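Local coordinates for protein phosphodiesterase (Pseudomonas aeruginosa, PDB 4G75) that is a colicin M-like bacteriocin that binds magnesium and probably kills related bacteria by hydrolysing the lipid-linked precursor of peptidoglycan, at residues L102-D105 with R106-M110. Residues are numbered along the deposited sequence; the frame is centred on the assembly and turned at random.
Sequences LGDD and RITAM
D105 grips T108 with both carboxylate oxygens at the start of helix 106-113. OD2 of D105 accepts from T108 N at 3.1 Å, a nearly straight bond (172° at the hydrogen) that reaches the oxygen from above the carboxylate plane. OD1 takes the hydroxyl instead: T108 OG1 donates to D105 OD1 at 2.6 Å, on the syn side, tilted 22° out of the carboxylate plane. With chi1 at 63°, CG of D105 sits between its own N and carbonyl carbon, which folds the carboxylate back over the first turn. The two bonds should fix the rotation of the carboxylate, and a water bridges D105 OD2 to I107 N, serving a second amide of that turn. A109 N donates a backbone hydrogen bond to D105 O at 2.9 Å, the i to i+4 bond of the first turn. Beside this, the side chain of D104 crosses that of T108 at about a right angle; its OD1 meets the methyl T108 CG2 at 3.7 Å, while D104 CB lies 3.6 Å from A109 CB. OD2 of D104 also forms a salt bridge with R112, farther along the same helix as T108. With D104 packed alongside, D105 and T108 form a side-chain N-cap, opening helix 106-113 just after the chain has left helix 81-102 at G103.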
ATOM      1  N   LEU A 102       3.417   4.673  14.979  1.00 13.12           N
ATOM      2  CA  LEU A 102       3.134   4.320  16.365  1.00 11.09           C
ATOM      3  C   LEU A 102       3.274   2.836  16.671  1.00 16.12           C
ATOM      4  O   LEU A 102       3.247   2.441  17.833  1.00 12.12           O
ATOM      5  CB  LEU A 102       1.726   4.783  16.751  1.00  7.35           C
ATOM      6  CG  LEU A 102       1.340   6.242  16.508  1.00 16.16           C
ATOM      7  CD1 LEU A 102      -0.117   6.474  16.894  1.00 11.87           C
ATOM      8  CD2 LEU A 102       2.268   7.182  17.271  1.00 18.01           C
ATOM      9  N   GLY A 103       3.410   2.011  15.638  1.00 11.20           N
ATOM     10  CA  GLY A 103       3.433   0.571  15.826  1.00 11.07           C
ATOM     11  C   GLY A 103       2.104  -0.001  16.292  1.00  9.69           C
ATOM     12  O   GLY A 103       2.061  -1.061  16.927  1.00 14.04           O
ATOM     13  N   ASP A 104       1.018   0.701  15.990  1.00 10.44           N
ATOM     14  CA  ASP A 104      -0.320   0.203  16.293  1.00 12.42           C
ATOM     15  C   ASP A 104      -0.598  -1.126  15.596  1.00 10.17           C
ATOM     16  O   ASP A 104      -0.229  -1.315  14.438  1.00 10.69           O
ATOM     17  CB  ASP A 104      -1.375   1.195  15.803  1.00  9.13           C
ATOM     18  CG  ASP A 104      -1.582   2.358  16.749  1.00 15.37           C
ATOM     19  OD1 ASP A 104      -1.133   2.281  17.916  1.00 12.71           O
ATOM     20  OD2 ASP A 104      -2.221   3.343  16.318  1.00 12.96           O
ATOM     21  N   ASP A 105      -1.280  -2.030  16.292  1.00  9.07           N
ATOM     22  CA  ASP A 105      -1.850  -3.205  15.649  1.00 10.65           C
ATOM     23  C   ASP A 105      -2.959  -2.706  14.724  1.00  8.05           C
ATOM     24  O   ASP A 105      -3.348  -1.549  14.798  1.00 11.32           O
ATOM     25  CB  ASP A 105      -2.424  -4.168  16.687  1.00 12.95           C
ATOM     26  CG  ASP A 105      -3.579  -3.555  17.473  1.00 12.31           C
ATOM     27  OD1 ASP A 105      -3.318  -2.842  18.464  1.00 31.62           O
ATOM     28  OD2 ASP A 105      -4.743  -3.793  17.102  1.00 16.86           O
ATOM     29  N   ARG A 106      -3.479  -3.578  13.873  1.00  7.20           N
ATOM     30  CA  ARG A 106      -4.376  -3.141  12.807  1.00  5.69           C
ATOM     31  C   ARG A 106      -5.638  -2.486  13.331  1.00  7.33           C
ATOM     32  O   ARG A 106      -6.033  -1.405  12.879  1.00 11.93           O
ATOM     33  CB  ARG A 106      -4.739  -4.322  11.909  1.00 10.15           C
ATOM     34  CG  ARG A 106      -3.534  -4.858  11.156  1.00  6.65           C
ATOM     35  CD  ARG A 106      -3.841  -6.178  10.482  1.00  6.58           C
ATOM     36  NE  ARG A 106      -2.624  -6.821   9.981  1.00  8.33           N
ATOM     37  CZ  ARG A 106      -2.608  -8.003   9.377  1.00 12.35           C
ATOM     38  NH1 ARG A 106      -3.744  -8.657   9.180  1.00 10.66           N
ATOM     39  NH2 ARG A 106      -1.459  -8.535   8.971  1.00  9.75           N
ATOM     40  N   ILE A 107      -6.277  -3.152  14.285  1.00  7.15           N
ATOM     41  CA  ILE A 107      -7.535  -2.660  14.823  1.00  4.87           C
ATOM     42  C   ILE A 107      -7.329  -1.335  15.549  1.00 10.24           C
ATOM     43  O   ILE A 107      -8.066  -0.372  15.320  1.00  7.05           O
ATOM     44  CB  ILE A 107      -8.207  -3.724  15.715  1.00  7.33           C
ATOM     45  CG1 ILE A 107      -8.624  -4.921  14.851  1.00  6.36           C
ATOM     46  CG2 ILE A 107      -9.406  -3.129  16.460  1.00  8.10           C
ATOM     47  CD1 ILE A 107      -9.075  -6.136  15.629  1.00 13.41           C
ATOM     48  N   THR A 108      -6.311  -1.270  16.399  1.00  8.65           N
ATOM     49  CA  THR A 108      -6.016  -0.022  17.099  1.00  8.85           C
ATOM     50  C   THR A 108      -5.723   1.107  16.110  1.00  9.43           C
ATOM     51  O   THR A 108      -6.164   2.236  16.290  1.00  8.99           O
ATOM     52  CB  THR A 108      -4.831  -0.174  18.064  1.00 11.60           C
ATOM     53  OG1 THR A 108      -5.154  -1.144  19.070  1.00 15.24           O
ATOM     54  CG2 THR A 108      -4.510   1.153  18.733  1.00 11.76           C
ATOM     55  N   ALA A 109      -4.962   0.793  15.070  1.00  8.65           N
ATOM     56  CA  ALA A 109      -4.600   1.789  14.076  1.00  6.99           C
ATOM     57  C   ALA A 109      -5.851   2.386  13.435  1.00 13.08           C
ATOM     58  O   ALA A 109      -5.940   3.594  13.258  1.00 11.50           O
ATOM     59  CB  ALA A 109      -3.689   1.172  13.019  1.00  5.83           C
HETATM   60  N   MSE A 110      -6.819   1.539  13.102  1.00  7.59           N
HETATM   61  CA  MSE A 110      -8.042   2.017  12.469  1.00  9.08           C
HETATM   62  C   MSE A 110      -8.920   2.789  13.452  1.00 10.67           C
HETATM   63  O   MSE A 110      -9.470   3.825  13.107  1.00  9.59           O
HETATM   64  CB  MSE A 110      -8.834   0.871  11.849  1.00 10.42           C
HETATM   65  CG  MSE A 110     -10.137   1.323  11.215  1.00 10.02           C
HETATM   66 SE   MSE A 110      -9.837   2.515   9.687  1.00 21.87          SE
HETATM   67  CE  MSE A 110      -9.485   1.100   8.381  1.00 14.38           C
TER
HETATM   68  O   HOH W   1      -5.429  -5.790  15.384  1.00 14.80           O